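Histidine--tRNA ligase (Thermus thermophilus, PDB 1H4V) catalyses the ATP-dependent attachment of L-histidine to tRNA(His), working as a homodimeric class II aminoacyl-tRNA synthetase. Local coordinates at residues 42-47 / 66-71; 127-132 / 141-146; 331-336 / 392-397; 371-376 / 397-402. One frame throughout, in Å; residues are numbered along the deposited sequence.

Contact 1 (42-47 / 66-71); sequences PIFEET and FTFQDR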
loop_
_atom_site.group_PDB
_atom_site.type_symbol
_atom_site.label_atom_id
_atom_site.label_comp_id
_atom_site.label_asym_id
_atom_site.label_seq_id
_atom_site.Cartn_x
_atom_site.Cartn_y
_atom_site.Cartn_z
ATOM N N PRO A 42 -6.000 7.397 -6.412
ATOM C CA PRO A 42 -5.807 8.228 -5.221
ATOM C C PRO A 42 -6.741 7.873 -4.067
ATOM O O PRO A 42 -7.791 7.260 -4.257
ATOM C CB PRO A 42 -6.057 9.641 -5.748
ATOM C CG PRO A 42 -5.578 9.553 -7.162
ATOM C CD PRO A 42 -6.199 8.244 -7.601
ATOM N N ILE A 43 -6.337 8.260 -2.863
ATOM C CA ILE A 43 -7.131 8.011 -1.671
ATOM C C ILE A 43 -8.446 8.808 -1.719
ATOM O O ILE A 43 -9.466 8.368 -1.203
ATOM C CB ILE A 43 -6.334 8.397 -0.413
ATOM C CG1 ILE A 43 -5.109 7.477 -0.270
ATOM C CG2 ILE A 43 -7.227 8.362 0.799
ATOM C CD1 ILE A 43 -5.420 6.003 -0.004
ATOM N N PHE A 44 -8.418 9.987 -2.329
ATOM C CA PHE A 44 -9.628 10.797 -2.448
ATOM C C PHE A 44 -9.818 11.294 -3.871
ATOM O O PHE A 44 -8.866 11.364 -4.651
ATOM C CB PHE A 44 -9.612 11.987 -1.470
ATOM C CG PHE A 44 -8.432 12.916 -1.625
ATOM C CD1 PHE A 44 -8.271 13.687 -2.772
ATOM C CD2 PHE A 44 -7.497 13.041 -0.602
ATOM C CE1 PHE A 44 -7.191 14.574 -2.900
ATOM C CE2 PHE A 44 -6.414 13.923 -0.718
ATOM C CZ PHE A 44 -6.263 14.692 -1.875
ATOM N N GLU A 45 -11.058 11.629 -4.201
ATOM C CA GLU A 45 -11.410 12.120 -5.532
ATOM C C GLU A 45 -12.568 13.098 -5.441
ATOM O O GLU A 45 -13.125 13.330 -4.357
ATOM C CB GLU A 45 -11.826 10.953 -6.433
ATOM C CG GLU A 45 -10.808 9.853 -6.476
ATOM C CD GLU A 45 -10.669 9.232 -7.841
ATOM O OE1 GLU A 45 -10.957 9.919 -8.845
ATOM O OE2 GLU A 45 -10.247 8.063 -7.907
ATOM N N GLU A 46 -12.932 13.673 -6.579
ATOM C CA GLU A 46 -14.058 14.592 -6.596
ATOM C C GLU A 46 -15.262 13.756 -6.209
ATOM O O GLU A 46 -15.444 12.643 -6.699
ATOM C CB GLU A 46 -14.284 15.173 -7.985
ATOM C CG GLU A 46 -13.255 16.156 -8.435
ATOM C CD GLU A 46 -13.765 16.962 -9.607
ATOM O OE1 GLU A 46 -14.837 17.596 -9.456
ATOM O OE2 GLU A 46 -13.105 16.957 -10.674
ATOM N N THR A 47 -16.073 14.304 -5.314
ATOM C CA THR A 47 -17.273 13.644 -4.821
ATOM C C THR A 47 -18.154 13.045 -5.918
ATOM O O THR A 47 -18.708 11.965 -5.753
ATOM C CB THR A 47 -18.093 14.642 -3.997
ATOM O OG1 THR A 47 -17.333 15.007 -2.843
ATOM C CG2 THR A 47 -19.413 14.053 -3.569
ATOM N N PHE A 66 -16.908 9.845 3.672
ATOM C CA PHE A 66 -16.150 10.957 4.221
ATOM C C PHE A 66 -15.943 11.957 3.094
ATOM O O PHE A 66 -15.190 11.706 2.158
ATOM C CB PHE A 66 -14.790 10.505 4.763
ATOM C CG PHE A 66 -14.870 9.610 5.966
ATOM C CD1 PHE A 66 -14.744 8.234 5.833
ATOM C CD2 PHE A 66 -15.042 10.148 7.237
ATOM C CE1 PHE A 66 -14.780 7.400 6.954
ATOM C CE2 PHE A 66 -15.082 9.323 8.367
ATOM C CZ PHE A 66 -14.950 7.948 8.226
ATOM N N THR A 67 -16.626 13.089 3.193
ATOM C CA THR A 67 -16.562 14.130 2.185
ATOM C C THR A 67 -16.051 15.416 2.808
ATOM O O THR A 67 -16.204 15.639 4.003
ATOM C CB THR A 67 -17.959 14.372 1.599
ATOM O OG1 THR A 67 -18.476 13.137 1.101
ATOM C CG2 THR A 67 -17.912 15.383 0.463
ATOM N N PHE A 68 -15.438 16.263 1.999
ATOM C CA PHE A 68 -14.926 17.527 2.499
ATOM C C PHE A 68 -14.441 18.346 1.323
ATOM O O PHE A 68 -14.227 17.813 0.241
ATOM C CB PHE A 68 -13.779 17.277 3.486
ATOM C CG PHE A 68 -12.591 16.580 2.878
ATOM C CD1 PHE A 68 -11.541 17.312 2.331
ATOM C CD2 PHE A 68 -12.538 15.190 2.823
ATOM C CE1 PHE A 68 -10.450 16.668 1.731
ATOM C CE2 PHE A 68 -11.460 14.531 2.228
ATOM C CZ PHE A 68 -10.410 15.274 1.679
ATOM N N GLN A 69 -14.286 19.646 1.515
ATOM C CA GLN A 69 -13.796 20.468 0.421
ATOM C C GLN A 69 -12.445 21.038 0.780
ATOM O O GLN A 69 -12.206 21.410 1.924
ATOM C CB GLN A 69 -14.788 21.582 0.080
ATOM C CG GLN A 69 -15.214 22.446 1.233
ATOM C CD GLN A 69 -16.369 23.350 0.846
ATOM O OE1 GLN A 69 -17.461 22.876 0.526
ATOM N NE2 GLN A 69 -16.134 24.656 0.868
ATOM N N ASP A 70 -11.550 21.070 -0.198
ATOM C CA ASP A 70 -10.214 21.592 0.024
ATOM C C ASP A 70 -10.208 23.103 -0.150
ATOM O O ASP A 70 -11.253 23.725 -0.334
ATOM C CB ASP A 70 -9.228 20.963 -0.960
ATOM C CG ASP A 70 -9.498 21.368 -2.394
ATOM O OD1 ASP A 70 -9.645 22.582 -2.653
ATOM O OD2 ASP A 70 -9.548 20.476 -3.268
ATOM N N ARG A 71 -9.020 23.689 -0.091
ATOM C CA ARG A 71 -8.882 25.123 -0.262
ATOM C C ARG A 71 -9.280 25.419 -1.701
ATOM O O ARG A 71 -8.515 25.172 -2.631
ATOM C CB ARG A 71 -7.433 25.537 0.001
ATOM C CG ARG A 71 -6.943 25.139 1.383
ATOM C CD ARG A 71 -5.438 25.287 1.529
ATOM N NE ARG A 71 -5.009 26.680 1.595
ATOM C CZ ARG A 71 -3.746 27.058 1.758
ATOM N NH1 ARG A 71 -2.791 26.145 1.868
ATOM N NH2 ARG A 71 -3.436 28.348 1.816
#
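Two pairs of side chains join 42-47 to 66-71, one aromatic and one built from threonines. In the aromatic pair, CD2 of Phe44 lies 4.3 Å from CZ of Phe68, at the edge of the Phe68 ring and close to its plane. The first torsion of Phe68 (chi1 62°) carries the ring across toward strand 44-46 although its CB sets out in another direction. Phe44 also meets the ring of Phe66 of the second subunit, the two planes inclined by about 55°, which makes Phe44 part of the dimer interface.

In the second pair a hydroxyl faces a methyl. OG1 of Thr47 is 3.4 Å from CG2 of Thr67, a van der Waals contact, and the two side chains cross at about a right angle. With CG2 of Thr67 anti to the backbone N, its methyl, not its hydroxyl, is the group presented to Thr47. The polar bonds of both threonines run to the strand between them: Thr47 OG1 bonds the hydroxyls of Ser75 and Thr77, and Thr67 OG1 bonds that of Thr77.

Strands 44-46 and 67-69 are the outer members of a small antiparallel sheet in the catalytic region, with 75-78 in the middle. The backbone of 75-78 pairs with both, through Glu45 to Thr77 and Phe68 to Leu76, for example. The chemistry implies that the two outer strands meet directly only by van der Waals contact, ring to ring and hydroxyl to methyl, while the hydrogen bonds that fix their positions run through the central strand.

Contact 2 (127-132 / 141-146); sequences VNYEAL and AEAVVL
CD1 of Leu146 sits over one face of the Tyr129 ring, 3.7 Å from the ring centroid and 22° off the normal. This CH-pi contact is displaced toward the phenol end, where CD1 comes within 3.5 Å of CZ of Tyr129. Beside it, CB of Ala143 approaches CE2 of Tyr129 at 4.3 Å, adding a small apolar surface about one helical turn before the leucine. The ring reaches the helix because CG of Tyr129 is anti to the backbone N (chi1 168°), extending the side chain away from its strand.

Strand 123-132 belongs to the large, mainly antiparallel sheet of the class II catalytic core, and helix 137-153, the next helix in the chain, returns across it nearly antiparallel, at 164° with the local axes 9.7 Å apart. Tyr129 bridges that gap, its ring also meeting Phe305 of the neighbouring strand.

At its tip the phenol turns polar. Tyr129 OH donates to a water at 2.8 Å, lying in the ring plane, and the water donates in turn to OE2 of Glu142 at 2.8 Å. The same OE2 takes a salt bridge from Arg103, while OE1 pairs with Arg352 of the second subunit. A leucine in place of Tyr129 would probably leave the bridging water without its phenol donor and Leu146 CD1 without an aromatic face to lie on.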
loop_
_atom_site.group_PDB
_atom_site.type_symbol
_atom_site.label_atom_id
_atom_site.label_comp_id
_atom_site.label_asym_id
_atom_site.label_seq_id
_atom_site.Cartn_x
_atom_site.Cartn_y
_atom_site.Cartn_z
ATOM N N VAL A 127 -9.608 -5.898 -2.334
ATOM C CA VAL A 127 -8.945 -6.154 -3.596
ATOM C C VAL A 127 -10.015 -6.018 -4.657
ATOM O O VAL A 127 -11.106 -6.558 -4.507
ATOM C CB VAL A 127 -8.356 -7.573 -3.638
ATOM C CG1 VAL A 127 -7.935 -7.917 -5.066
ATOM C CG2 VAL A 127 -7.164 -7.666 -2.680
ATOM N N ASN A 128 -9.720 -5.277 -5.716
ATOM C CA ASN A 128 -10.685 -5.098 -6.793
ATOM C C ASN A 128 -10.139 -5.631 -8.094
ATOM O O ASN A 128 -8.949 -5.508 -8.372
ATOM C CB ASN A 128 -11.038 -3.619 -7.002
ATOM C CG ASN A 128 -12.050 -3.105 -5.996
ATOM O OD1 ASN A 128 -11.704 -2.749 -4.871
ATOM N ND2 ASN A 128 -13.309 -3.065 -6.400
ATOM N N TYR A 129 -11.025 -6.219 -8.883
ATOM C CA TYR A 129 -10.682 -6.739 -10.193
ATOM C C TYR A 129 -11.755 -6.207 -11.140
ATOM O O TYR A 129 -12.945 -6.310 -10.855
ATOM C CB TYR A 129 -10.723 -8.261 -10.225
ATOM C CG TYR A 129 -10.662 -8.794 -11.641
ATOM C CD1 TYR A 129 -9.470 -8.767 -12.370
ATOM C CD2 TYR A 129 -11.802 -9.287 -12.265
ATOM C CE1 TYR A 129 -9.416 -9.220 -13.685
ATOM C CE2 TYR A 129 -11.766 -9.738 -13.579
ATOM C CZ TYR A 129 -10.568 -9.703 -14.282
ATOM O OH TYR A 129 -10.532 -10.152 -15.578
ATOM N N GLU A 130 -11.330 -5.664 -12.269
ATOM C CA GLU A 130 -12.258 -5.106 -13.240
ATOM C C GLU A 130 -11.834 -5.419 -14.686
ATOM O O GLU A 130 -10.674 -5.235 -15.067
ATOM C CB GLU A 130 -12.323 -3.587 -13.030
ATOM C CG GLU A 130 -13.670 -3.021 -12.594
ATOM C CD GLU A 130 -14.271 -3.676 -11.355
ATOM O OE1 GLU A 130 -15.401 -4.189 -11.459
ATOM O OE2 GLU A 130 -13.638 -3.674 -10.279
ATOM N N ALA A 131 -12.783 -5.906 -15.476
ATOM C CA ALA A 131 -12.571 -6.217 -16.891
ATOM C C ALA A 131 -13.507 -5.268 -17.630
ATOM O O ALA A 131 -14.717 -5.463 -17.632
ATOM C CB ALA A 131 -12.956 -7.660 -17.175
ATOM N N LEU A 132 -12.945 -4.239 -18.253
ATOM C CA LEU A 132 -13.737 -3.231 -18.957
ATOM C C LEU A 132 -13.598 -3.255 -20.469
ATOM O O LEU A 132 -12.512 -3.496 -20.994
ATOM C CB LEU A 132 -13.333 -1.844 -18.467
ATOM C CG LEU A 132 -13.219 -1.710 -16.958
ATOM C CD1 LEU A 132 -12.403 -0.477 -16.598
ATOM C CD2 LEU A 132 -14.598 -1.643 -16.370
ATOM N N ALA A 141 -17.896 -15.164 -16.411
ATOM C CA ALA A 141 -17.498 -16.438 -15.836
ATOM C C ALA A 141 -16.068 -16.327 -15.299
ATOM O O ALA A 141 -15.735 -16.912 -14.266
ATOM C CB ALA A 141 -17.592 -17.546 -16.890
ATOM N N GLU A 142 -15.226 -15.574 -16.002
ATOM C CA GLU A 142 -13.840 -15.399 -15.583
ATOM C C GLU A 142 -13.763 -14.625 -14.269
ATOM O O GLU A 142 -12.989 -14.981 -13.383
ATOM C CB GLU A 142 -13.043 -14.678 -16.672
ATOM C CG GLU A 142 -11.589 -14.448 -16.340
ATOM C CD GLU A 142 -10.781 -13.990 -17.548
ATOM O OE1 GLU A 142 -9.862 -14.725 -17.975
ATOM O OE2 GLU A 142 -11.066 -12.894 -18.074
ATOM N N ALA A 143 -14.576 -13.578 -14.140
ATOM C CA ALA A 143 -14.602 -12.773 -12.923
ATOM C C ALA A 143 -14.949 -13.670 -11.737
ATOM O O ALA A 143 -14.307 -13.601 -10.686
ATOM C CB ALA A 143 -15.635 -11.653 -13.052
ATOM N N VAL A 144 -15.965 -14.511 -11.924
ATOM C CA VAL A 144 -16.412 -15.443 -10.890
ATOM C C VAL A 144 -15.305 -16.442 -10.529
ATOM O O VAL A 144 -14.951 -16.600 -9.359
ATOM C CB VAL A 144 -17.677 -16.230 -11.345
ATOM C CG1 VAL A 144 -18.003 -17.311 -10.343
ATOM C CG2 VAL A 144 -18.882 -15.278 -11.479
ATOM N N VAL A 145 -14.755 -17.112 -11.534
ATOM C CA VAL A 145 -13.693 -18.081 -11.289
ATOM C C VAL A 145 -12.463 -17.432 -10.663
ATOM O O VAL A 145 -11.850 -18.010 -9.775
ATOM C CB VAL A 145 -13.267 -18.789 -12.588
ATOM C CG1 VAL A 145 -12.195 -19.824 -12.282
ATOM C CG2 VAL A 145 -14.469 -19.455 -13.227
ATOM N N LEU A 146 -12.100 -16.235 -11.125
ATOM C CA LEU A 146 -10.940 -15.536 -10.572
ATOM C C LEU A 146 -11.108 -15.252 -9.074
ATOM O O LEU A 146 -10.162 -15.412 -8.304
ATOM C CB LEU A 146 -10.689 -14.221 -11.315
ATOM C CG LEU A 146 -9.961 -14.288 -12.661
ATOM C CD1 LEU A 146 -9.763 -12.886 -13.188
ATOM C CD2 LEU A 146 -8.613 -14.976 -12.503
HETATM O O HOH W 1 -12.847 -11.323 -16.565
#

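Contact 3 (331-336 / 392-397); sequences LYLIPL and GEVTLK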
loop_
_atom_site.group_PDB
_atom_site.type_symbol
_atom_site.label_atom_id
_atom_site.label_comp_id
_atom_site.label_asym_id
_atom_site.label_seq_id
_atom_site.Cartn_x
_atom_site.Cartn_y
_atom_site.Cartn_z
ATOM N N LEU A 331 22.281 -12.820 12.140
ATOM C CA LEU A 331 23.303 -12.622 13.159
ATOM C C LEU A 331 22.892 -11.607 14.227
ATOM O O LEU A 331 22.458 -10.496 13.906
ATOM C CB LEU A 331 24.604 -12.152 12.494
ATOM C CG LEU A 331 25.784 -11.744 13.394
ATOM C CD1 LEU A 331 26.345 -12.979 14.089
ATOM C CD2 LEU A 331 26.883 -11.070 12.555
ATOM N N TYR A 332 23.023 -11.995 15.495
ATOM C CA TYR A 332 22.724 -11.106 16.610
ATOM C C TYR A 332 24.023 -10.941 17.401
ATOM O O TYR A 332 24.468 -11.861 18.092
ATOM C CB TYR A 332 21.639 -11.681 17.518
ATOM C CG TYR A 332 21.131 -10.668 18.517
ATOM C CD1 TYR A 332 20.384 -9.568 18.101
ATOM C CD2 TYR A 332 21.450 -10.771 19.867
ATOM C CE1 TYR A 332 19.972 -8.589 19.003
ATOM C CE2 TYR A 332 21.042 -9.797 20.778
ATOM C CZ TYR A 332 20.307 -8.709 20.340
ATOM O OH TYR A 332 19.923 -7.732 21.233
ATOM N N LEU A 333 24.626 -9.763 17.281
ATOM C CA LEU A 333 25.891 -9.430 17.935
ATOM C C LEU A 333 25.768 -8.973 19.377
ATOM O O LEU A 333 24.994 -8.073 19.695
ATOM C CB LEU A 333 26.607 -8.345 17.137
ATOM C CG LEU A 333 27.356 -8.847 15.910
ATOM C CD1 LEU A 333 27.568 -7.717 14.915
ATOM C CD2 LEU A 333 28.681 -9.450 16.363
ATOM N N ILE A 334 26.562 -9.588 20.249
ATOM C CA ILE A 334 26.542 -9.255 21.669
ATOM C C ILE A 334 27.859 -8.593 22.075
ATOM O O ILE A 334 28.906 -9.249 22.134
ATOM C CB ILE A 334 26.348 -10.519 22.550
ATOM C CG1 ILE A 334 24.980 -11.137 22.296
ATOM C CG2 ILE A 334 26.510 -10.175 24.029
ATOM C CD1 ILE A 334 24.858 -11.829 20.986
ATOM N N PRO A 335 27.835 -7.278 22.347
ATOM C CA PRO A 335 29.065 -6.584 22.754
ATOM C C PRO A 335 29.294 -6.919 24.227
ATOM O O PRO A 335 28.352 -6.921 25.012
ATOM C CB PRO A 335 28.728 -5.107 22.529
ATOM C CG PRO A 335 27.252 -5.056 22.763
ATOM C CD PRO A 335 26.734 -6.325 22.117
ATOM N N LEU A 336 30.527 -7.241 24.602
ATOM C CA LEU A 336 30.803 -7.583 25.994
ATOM C C LEU A 336 31.270 -6.382 26.801
ATOM O O LEU A 336 31.085 -6.335 28.015
ATOM C CB LEU A 336 31.825 -8.716 26.061
ATOM C CG LEU A 336 31.303 -9.960 25.345
ATOM C CD1 LEU A 336 32.341 -11.068 25.379
ATOM C CD2 LEU A 336 30.010 -10.403 26.008
ATOM N N GLY A 392 41.042 -7.830 16.293
ATOM C CA GLY A 392 40.319 -7.522 15.069
ATOM C C GLY A 392 39.626 -8.779 14.568
ATOM O O GLY A 392 39.638 -9.085 13.377
ATOM N N GLU A 393 39.022 -9.512 15.498
ATOM C CA GLU A 393 38.331 -10.754 15.189
ATOM C C GLU A 393 36.929 -10.767 15.780
ATOM O O GLU A 393 36.482 -9.785 16.374
ATOM C CB GLU A 393 39.125 -11.941 15.746
ATOM C CG GLU A 393 40.513 -12.072 15.158
ATOM C CD GLU A 393 41.351 -13.137 15.842
ATOM O OE1 GLU A 393 42.488 -13.372 15.385
ATOM O OE2 GLU A 393 40.882 -13.736 16.835
ATOM N N VAL A 394 36.250 -11.899 15.621
ATOM C CA VAL A 394 34.893 -12.081 16.122
ATOM C C VAL A 394 34.689 -13.546 16.467
ATOM O O VAL A 394 35.341 -14.428 15.899
ATOM C CB VAL A 394 33.843 -11.708 15.053
ATOM C CG1 VAL A 394 32.463 -11.632 15.677
ATOM C CG2 VAL A 394 34.216 -10.395 14.401
ATOM N N THR A 395 33.779 -13.802 17.398
ATOM C CA THR A 395 33.469 -15.163 17.790
ATOM C C THR A 395 32.052 -15.399 17.322
ATOM O O THR A 395 31.158 -14.608 17.615
ATOM C CB THR A 395 33.550 -15.346 19.321
ATOM O OG1 THR A 395 34.918 -15.247 19.732
ATOM C CG2 THR A 395 33.003 -16.702 19.739
ATOM N N LEU A 396 31.854 -16.473 16.571
ATOM C CA LEU A 396 30.530 -16.803 16.069
ATOM C C LEU A 396 30.082 -18.148 16.620
ATOM O O LEU A 396 30.894 -19.035 16.871
ATOM C CB LEU A 396 30.530 -16.843 14.534
ATOM C CG LEU A 396 30.802 -15.527 13.787
ATOM C CD1 LEU A 396 30.790 -15.780 12.278
ATOM C CD2 LEU A 396 29.758 -14.481 14.171
ATOM N N LYS A 397 28.779 -18.289 16.819
ATOM C CA LYS A 397 28.240 -19.529 17.329
ATOM C C LYS A 397 26.950 -19.861 16.604
ATOM O O LYS A 397 25.957 -19.150 16.745
ATOM C CB LYS A 397 27.967 -19.418 18.830
ATOM C CG LYS A 397 27.489 -20.718 19.457
ATOM C CD LYS A 397 27.129 -20.526 20.923
ATOM C CE LYS A 397 26.969 -21.862 21.627
ATOM N NZ LYS A 397 28.246 -22.635 21.563
#
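The contact between 331-336 and 392-397 rests on apolar side chains alone. The closer pair is Leu331 and Leu396, where CD1 of the first meets CD2 of the second at 3.7 Å, methyl against methyl, with the two chains crossing at about a right angle. Their first torsions differ: CG of Leu331 is anti to its backbone N (chi1 174°), whereas that of Leu396 is anti to its carbonyl carbon (chi1 -65°). The second pair is looser, with CD2 of Leu333 lying 4.4 Å from CG1 of Val394. All four residues are buried. The layer is closed by helices 338-351 and 412-419: Leu347 touches both Leu333 and Val394, and Leu416 touches both Leu331 and Leu396.

Polar interactions belong to the neighbouring positions. Strand 380-384 runs between the two segments, and Tyr332 pairs with its backbone at Phe380 and Gly382. Thr395, which alternates with Val394 and Leu396 along its strand, bonds through OG1 to Glu388 and Arg406. Gly392, with its positive phi, is the C-prime residue of a Schellman motif that ends helix 386-391, and Glu393 N reaches back to Glu388 O; the chain passes from there directly into the strand.

The two pairs thus span a central strand on one face of a mixed sheet, in which 331-335 is parallel to 380-384 and 393-398 is antiparallel to it. Helices packed against such a mixed sheet are the architecture of the anticodon-binding domain of class IIa synthetases.

Contact 4 (371-376 / 397-402); sequences EEALKR and KRLATG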
loop_
_atom_site.group_PDB
_atom_site.type_symbol
_atom_site.label_atom_id
_atom_site.label_comp_id
_atom_site.label_asym_id
_atom_site.label_seq_id
_atom_site.Cartn_x
_atom_site.Cartn_y
_atom_site.Cartn_z
ATOM N N GLU A 371 21.524 -15.987 25.322
ATOM C CA GLU A 371 20.154 -16.238 25.722
ATOM C C GLU A 371 19.219 -15.356 24.880
ATOM O O GLU A 371 18.159 -15.802 24.439
ATOM C CB GLU A 371 20.021 -15.900 27.210
ATOM C CG GLU A 371 18.897 -16.579 27.963
ATOM C CD GLU A 371 19.126 -16.527 29.471
ATOM O OE1 GLU A 371 19.206 -15.408 30.026
ATOM O OE2 GLU A 371 19.237 -17.605 30.099
ATOM N N GLU A 372 19.620 -14.108 24.648
ATOM C CA GLU A 372 18.800 -13.187 23.865
ATOM C C GLU A 372 18.765 -13.575 22.386
ATOM O O GLU A 372 17.745 -13.412 21.725
ATOM C CB GLU A 372 19.309 -11.753 24.030
ATOM C CG GLU A 372 19.473 -11.366 25.485
ATOM C CD GLU A 372 19.803 -9.902 25.682
ATOM O OE1 GLU A 372 20.700 -9.385 24.974
ATOM O OE2 GLU A 372 19.170 -9.272 26.560
ATOM N N ALA A 373 19.877 -14.095 21.876
ATOM C CA ALA A 373 19.947 -14.515 20.482
ATOM C C ALA A 373 18.994 -15.680 20.234
ATOM O O ALA A 373 18.379 -15.759 19.179
ATOM C CB ALA A 373 21.366 -14.918 20.125
ATOM N N LEU A 374 18.880 -16.586 21.204
ATOM C CA LEU A 374 17.984 -17.736 21.079
ATOM C C LEU A 374 16.534 -17.272 21.015
ATOM O O LEU A 374 15.752 -17.740 20.188
ATOM C CB LEU A 374 18.122 -18.690 22.275
ATOM C CG LEU A 374 19.105 -19.866 22.266
ATOM C CD1 LEU A 374 19.065 -20.532 20.892
ATOM C CD2 LEU A 374 20.515 -19.403 22.598
ATOM N N LYS A 375 16.185 -16.351 21.903
ATOM C CA LYS A 375 14.835 -15.830 21.966
ATOM C C LYS A 375 14.449 -15.091 20.684
ATOM O O LYS A 375 13.298 -15.136 20.258
ATOM C CB LYS A 375 14.699 -14.904 23.179
ATOM N N ARG A 376 15.420 -14.430 20.065
ATOM C CA ARG A 376 15.178 -13.667 18.847
ATOM C C ARG A 376 15.269 -14.542 17.602
ATOM O O ARG A 376 15.081 -14.070 16.481
ATOM C CB ARG A 376 16.168 -12.504 18.783
ATOM C CG ARG A 376 16.143 -11.667 20.062
ATOM C CD ARG A 376 17.219 -10.594 20.092
ATOM N NE ARG A 376 16.782 -9.357 19.453
ATOM C CZ ARG A 376 16.408 -8.266 20.113
ATOM N NH1 ARG A 376 16.416 -8.247 21.438
ATOM N NH2 ARG A 376 16.026 -7.191 19.444
ATOM N N LYS A 397 28.779 -18.289 16.819
ATOM C CA LYS A 397 28.240 -19.529 17.329
ATOM C C LYS A 397 26.950 -19.861 16.604
ATOM O O LYS A 397 25.957 -19.150 16.745
ATOM C CB LYS A 397 27.967 -19.418 18.830
ATOM C CG LYS A 397 27.489 -20.718 19.457
ATOM C CD LYS A 397 27.129 -20.526 20.923
ATOM C CE LYS A 397 26.969 -21.862 21.627
ATOM N NZ LYS A 397 28.246 -22.635 21.563
ATOM N N ARG A 398 26.966 -20.930 15.815
ATOM C CA ARG A 398 25.763 -21.332 15.112
ATOM C C ARG A 398 24.856 -21.887 16.204
ATOM O O ARG A 398 25.120 -22.946 16.769
ATOM C CB ARG A 398 26.081 -22.390 14.058
ATOM C CG ARG A 398 24.883 -22.753 13.196
ATOM C CD ARG A 398 25.294 -23.495 11.932
ATOM N NE ARG A 398 24.146 -23.748 11.061
ATOM C CZ ARG A 398 23.351 -22.799 10.574
ATOM N NH1 ARG A 398 23.575 -21.527 10.871
ATOM N NH2 ARG A 398 22.325 -23.119 9.799
ATOM N N LEU A 399 23.797 -21.148 16.513
ATOM C CA LEU A 399 22.880 -21.543 17.572
ATOM C C LEU A 399 22.300 -22.948 17.430
ATOM O O LEU A 399 22.307 -23.719 18.387
ATOM C CB LEU A 399 21.750 -20.511 17.705
ATOM C CG LEU A 399 22.169 -19.062 18.000
ATOM C CD1 LEU A 399 20.953 -18.262 18.416
ATOM C CD2 LEU A 399 23.185 -19.018 19.105
ATOM N N ALA A 400 21.815 -23.283 16.241
ATOM C CA ALA A 400 21.223 -24.594 15.996
ATOM C C ALA A 400 22.143 -25.794 16.257
ATOM O O ALA A 400 21.672 -26.856 16.663
ATOM C CB ALA A 400 20.687 -24.660 14.569
ATOM N N THR A 401 23.444 -25.643 16.027
ATOM C CA THR A 401 24.364 -26.755 16.243
ATOM C C THR A 401 25.386 -26.536 17.358
ATOM O O THR A 401 26.138 -27.451 17.698
ATOM C CB THR A 401 25.130 -27.100 14.954
ATOM O OG1 THR A 401 26.109 -26.084 14.690
ATOM C CG2 THR A 401 24.163 -27.209 13.771
ATOM N N GLY A 402 25.421 -25.331 17.921
ATOM C CA GLY A 402 26.359 -25.042 18.994
ATOM C C GLY A 402 27.787 -24.796 18.546
ATOM O O GLY A 402 28.627 -24.379 19.343
#
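The hairpin turn that follows strand 393-398 in the anticodon-binding domain packs against the C-terminal end of helix 366-375, and Leu399 makes the join. Its CD1 methyl is the touching group. It lies 3.8 Å from CB of Ala373 and 3.7 Å from the backbone O of the same residue, so it rests on the last turn of the helix. Leu374 closes in from the side, its CD1 3.9 Å from CD1 of Leu399, the two leucines crossing obliquely. Leu370 of the helix and Ala381 of the sheet also touch Leu399, so Leu399 is covered on the side of the sheet, while Leu374 lies at the surface.

The turn is held in shape by bonds of its own. Gly402 N donates to Arg398 O at 2.7 Å, and Gly402 has the positive phi (78°) that suits a glycine. Across the same turn, Lys397 NZ donates to Gly402 O at 2.8 Å, approaching 25° out of the carbonyl plane. With the lysine tying the two ends together, Leu399 projects from a compact turn. The arrangement is that of a beta-hairpin whose turn is packed by one leucine on a helix lying against the sheet.

Overall arrangement
Contacts 1 and 2 come first along the chain, one after the other, and both lie in the catalytic region, their centres 28 Å apart. One is in a small three-stranded sheet and the other is on the large sheet of the core, and both touch the second subunit. Contacts 3 and 4 lie in the anticodon-binding domain, with centres some 47 to 54 Å from those of the first two. Their centres are only 12 Å apart, their segments alternate along the chain, and they share Lys397 and strand 393-398. Helices 338-351 and 412-419 pack at contact 3 and helix 366-375 at contact 4, so one sheet carries helices on both faces, and Tyr332 meets Ala373 between them. Catalysis and anticodon binding thus fall to separate domains.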